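Local structure of transcriptional repressor, TetR family (Thermus thermophilus, 3ANP) at residues A[52-58]-A[118-122]. The protein probably binds operator DNA as a TetR-family repressor controlling fatty acid degradation genes, and binds acyl-CoA such as lauroyl-CoA as its ligand. Residues are numbered along the deposited sequence; the frame is centred on the assembly and turned at random.
With DCC (dodecyl-coa), chain E.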
loop_
_atom_site.group_PDB
_atom_site.type_symbol
_atom_site.label_atom_id
_atom_site.label_comp_id
_atom_site.label_asym_id
_atom_site.label_seq_id
_atom_site.Cartn_x
_atom_site.Cartn_y
_atom_site.Cartn_z
ATOM N N TYR A 52 4.302 16.090 -16.961
ATOM C CA TYR A 52 2.948 15.586 -16.762
ATOM C C TYR A 52 2.391 16.330 -15.551
ATOM O O TYR A 52 3.159 16.743 -14.684
ATOM C CB TYR A 52 2.940 14.047 -16.569
ATOM C CG TYR A 52 3.997 13.493 -15.634
ATOM C CD1 TYR A 52 3.716 13.246 -14.286
ATOM C CD2 TYR A 52 5.281 13.209 -16.104
ATOM C CE1 TYR A 52 4.691 12.723 -13.424
ATOM C CE2 TYR A 52 6.256 12.705 -15.260
ATOM C CZ TYR A 52 5.958 12.462 -13.919
ATOM O OH TYR A 52 6.941 11.982 -13.093
ATOM N N LYS A 53 1.073 16.527 -15.511
ATOM C CA LYS A 53 0.427 17.281 -14.422
ATOM C C LYS A 53 0.780 16.821 -13.003
ATOM O O LYS A 53 0.904 17.654 -12.091
ATOM C CB LYS A 53 -1.096 17.267 -14.595
ATOM C CG LYS A 53 -1.643 18.164 -15.723
ATOM C CD LYS A 53 -3.111 17.841 -16.037
ATOM C CE LYS A 53 -3.991 17.885 -14.777
ATOM N NZ LYS A 53 -5.400 17.440 -15.068
ATOM N N GLU A 54 0.948 15.510 -12.810
ATOM C CA GLU A 54 1.266 14.976 -11.483
ATOM C C GLU A 54 2.626 15.424 -10.966
ATOM O O GLU A 54 2.880 15.410 -9.755
ATOM C CB GLU A 54 1.218 13.439 -11.487
ATOM C CG GLU A 54 -0.170 12.842 -11.598
ATOM C CD GLU A 54 -0.770 12.961 -12.986
ATOM O OE1 GLU A 54 -0.036 13.276 -13.948
ATOM O OE2 GLU A 54 -1.984 12.727 -13.114
ATOM N N ALA A 55 3.520 15.796 -11.880
ATOM C CA ALA A 55 4.836 16.241 -11.461
ATOM C C ALA A 55 4.671 17.509 -10.609
ATOM O O ALA A 55 5.493 17.787 -9.740
ATOM C CB ALA A 55 5.735 16.512 -12.693
ATOM N N VAL A 56 3.615 18.279 -10.856
ATOM C CA VAL A 56 3.379 19.480 -10.044
ATOM C C VAL A 56 3.038 19.025 -8.621
ATOM O O VAL A 56 3.593 19.535 -7.640
ATOM C CB VAL A 56 2.197 20.345 -10.587
ATOM C CG1 VAL A 56 1.900 21.483 -9.615
ATOM C CG2 VAL A 56 2.548 20.931 -11.971
ATOM N N LEU A 57 2.129 18.059 -8.503
ATOM C CA LEU A 57 1.737 17.561 -7.185
ATOM C C LEU A 57 2.928 16.950 -6.439
ATOM O O LEU A 57 3.036 17.080 -5.221
ATOM C CB LEU A 57 0.612 16.530 -7.321
ATOM C CG LEU A 57 -0.668 17.003 -8.019
ATOM C CD1 LEU A 57 -1.612 15.808 -8.192
ATOM C CD2 LEU A 57 -1.347 18.124 -7.203
ATOM N N LEU A 58 3.829 16.286 -7.157
ATOM C CA LEU A 58 4.990 15.703 -6.493
ATOM C C LEU A 58 5.842 16.808 -5.892
ATOM O O LEU A 58 6.380 16.653 -4.804
ATOM C CB LEU A 58 5.827 14.885 -7.462
ATOM C CG LEU A 58 5.130 13.613 -7.959
ATOM C CD1 LEU A 58 6.069 12.911 -8.929
ATOM C CD2 LEU A 58 4.770 12.695 -6.786
ATOM N N ARG A 118 8.082 6.583 -13.816
ATOM C CA ARG A 118 7.268 7.555 -13.095
ATOM C C ARG A 118 7.000 7.125 -11.659
ATOM O O ARG A 118 6.961 7.972 -10.763
ATOM C CB ARG A 118 5.956 7.812 -13.832
ATOM C CG ARG A 118 6.133 8.895 -14.884
ATOM C CD ARG A 118 4.911 9.179 -15.709
ATOM N NE ARG A 118 3.749 9.615 -14.943
ATOM C CZ ARG A 118 2.704 10.220 -15.495
ATOM N NH1 ARG A 118 2.703 10.473 -16.802
ATOM N NH2 ARG A 118 1.643 10.516 -14.768
ATOM N N ALA A 119 6.826 5.820 -11.431
ATOM C CA ALA A 119 6.592 5.333 -10.067
ATOM C C ALA A 119 7.836 5.615 -9.247
ATOM O O ALA A 119 7.748 6.043 -8.097
ATOM C CB ALA A 119 6.297 3.820 -10.053
ATOM N N ARG A 120 9.000 5.371 -9.847
ATOM C CA ARG A 120 10.268 5.611 -9.176
ATOM C C ARG A 120 10.446 7.097 -8.881
ATOM O O ARG A 120 10.947 7.478 -7.829
ATOM C CB ARG A 120 11.436 5.133 -10.041
ATOM C CG ARG A 120 12.760 5.190 -9.315
ATOM C CD ARG A 120 13.916 4.764 -10.209
ATOM N NE ARG A 120 15.155 4.661 -9.441
ATOM C CZ ARG A 120 15.439 3.670 -8.602
ATOM N NH1 ARG A 120 14.576 2.681 -8.419
ATOM N NH2 ARG A 120 16.583 3.672 -7.936
ATOM N N ALA A 121 10.055 7.935 -9.831
ATOM C CA ALA A 121 10.152 9.382 -9.646
ATOM C C ALA A 121 9.287 9.812 -8.452
ATOM O O ALA A 121 9.705 10.626 -7.633
ATOM C CB ALA A 121 9.679 10.097 -10.908
ATOM N N ALA A 122 8.080 9.270 -8.367
ATOM C CA ALA A 122 7.181 9.628 -7.272
ATOM C C ALA A 122 7.809 9.185 -5.954
ATOM O O ALA A 122 7.847 9.934 -4.980
ATOM C CB ALA A 122 5.828 8.954 -7.463
HETATM C C2 DCC E . 23.020 0.609 -5.091
HETATM C C4 DCC E . 21.817 0.266 -3.147
HETATM C C5 DCC E . 22.078 1.571 -2.758
HETATM C C6 DCC E . 22.838 2.374 -3.600
HETATM C C8 DCC E . 20.885 0.626 -1.241
HETATM C C10 DCC E . 3.920 12.603 2.099
HETATM C C11 DCC E . 3.052 13.813 1.750
HETATM C C12 DCC E . 3.320 14.976 2.707
HETATM N N9 DCC E . 21.079 -0.288 -2.188
HETATM N N7 DCC E . 21.491 1.761 -1.581
HETATM N N3 DCC E . 22.302 -0.182 -4.314
HETATM N N1 DCC E . 23.289 1.859 -4.753
HETATM N N6 DCC E . 23.112 3.632 -3.267
HETATM C "C1'" DCC E . 20.576 -1.680 -2.171
HETATM C "C2'" DCC E . 19.411 -1.837 -1.197
HETATM O "O2'" DCC E . 19.901 -1.830 0.147
HETATM C "C3'" DCC E . 19.008 -3.258 -1.587
HETATM O "O3'" DCC E . 19.895 -4.203 -0.984
HETATM C "C4'" DCC E . 19.216 -3.252 -3.103
HETATM O "O4'" DCC E . 19.936 -2.042 -3.403
HETATM C "C5'" DCC E . 17.846 -3.243 -3.783
HETATM O "O5'" DCC E . 17.065 -2.141 -3.316
HETATM P P1 DCC E . 15.469 -2.121 -3.525
HETATM O O11 DCC E . 14.899 -3.438 -3.166
HETATM O O12 DCC E . 14.936 -0.912 -2.856
HETATM O O6 DCC E . 15.300 -1.940 -5.115
HETATM P P2 DCC E . 15.278 -0.482 -5.795
HETATM O O21 DCC E . 15.804 -0.892 -7.117
HETATM O O22 DCC E . 16.044 0.239 -4.755
HETATM O O7 DCC E . 13.671 -0.383 -5.754
HETATM C CPA DCC E . 12.979 0.246 -4.673
HETATM C CPB DCC E . 11.928 1.213 -5.224
HETATM C CP8 DCC E . 11.146 0.524 -6.347
HETATM C CP7 DCC E . 12.622 2.467 -5.761
HETATM C CP9 DCC E . 10.967 1.608 -4.100
HETATM O OP3 DCC E . 10.403 -0.584 -5.833
HETATM C CP6 DCC E . 10.200 1.521 -7.021
HETATM O OP2 DCC E . 10.599 2.241 -7.935
HETATM N NP2 DCC E . 8.958 1.548 -6.545
HETATM C CP5 DCC E . 7.940 2.455 -7.097
HETATM C CP4 DCC E . 6.912 2.803 -6.019
HETATM C CP3 DCC E . 6.199 1.547 -5.513
HETATM O OP1 DCC E . 6.839 0.559 -5.159
HETATM N NP1 DCC E . 4.870 1.618 -5.481
HETATM C CP2 DCC E . 4.051 0.484 -5.028
HETATM C CP1 DCC E . 4.160 0.332 -3.508
HETATM S S DCC E . 3.349 1.690 -2.587
HETATM P P3 DCC E . 19.289 -5.561 -0.367
HETATM O O31 DCC E . 19.114 -5.484 1.101
HETATM O O32 DCC E . 17.901 -5.830 -1.137
HETATM O O33 DCC E . 20.303 -6.729 -0.812
HETATM C CA1 DCC E . 4.670 2.808 -2.313
HETATM C CA2 DCC E . 4.508 3.899 -1.252
HETATM O OA1 DCC E . 5.708 2.723 -2.969
HETATM C CA3 DCC E . 5.865 4.483 -0.856
HETATM C CA4 DCC E . 5.743 5.513 0.270
HETATM C CA5 DCC E . 4.892 6.721 -0.128
HETATM C CA6 DCC E . 5.000 7.811 0.941
HETATM C CA7 DCC E . 4.232 9.070 0.529
HETATM C CA8 DCC E . 4.451 10.199 1.538
HETATM C CA9 DCC E . 3.623 11.430 1.162
HETATM O O HOH W 1 6.072 10.463 -11.242
HETATM O O HOH W 2 -0.477 11.863 -16.601
#
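Arg118 NH2 reaches Glu54 OE1 in a salt bridge of 3.3 Å, and one water joins the same two atoms, accepting from NH2 at 3.1 Å and donating to OE1; carboxylate and guanidinium planes stand 35° apart. Glu110 pairs with Arg118 NE, so two carboxylates probably share the charge of this guanidinium. The group also lies flat on the Tyr52 ring, planes 7° apart, with Arg118 CZ 3.6 Å from the ring centroid in a cation-pi stack, while Arg118 CD adds a CH-pi contact over the same face. The bend at chi3 (60°) in the Arg118 chain lays CG and CD over the phenol end of the ring and turns the guanidinium toward its CB end, the two side chains running in opposite directions. At the far end of the ring Tyr52 OH donates to a second water, 2.5 Å away, which in turn donates to Arg118 O, tying the tyrosine to the backbone of helix 116-125. Replacing Tyr52 with an alanine would probably deprive the Arg118 guanidinium of the flat surface it rests on and break the water link to Arg118 O. Apolar packing continues the contact: Leu58 spreads its two methyls against Ala122, CD2 lying 3.9 Å from Ala122 CB. The contact couples the start of helix 54-77, which follows the predicted DNA-binding helix-turn-helix, to helix 116-125, whose Ala119 and Arg120 line the dodecyl-CoA pocket; helix 101-110 flanks the polar end through Glu110, and helix 3-25 packs against Val56.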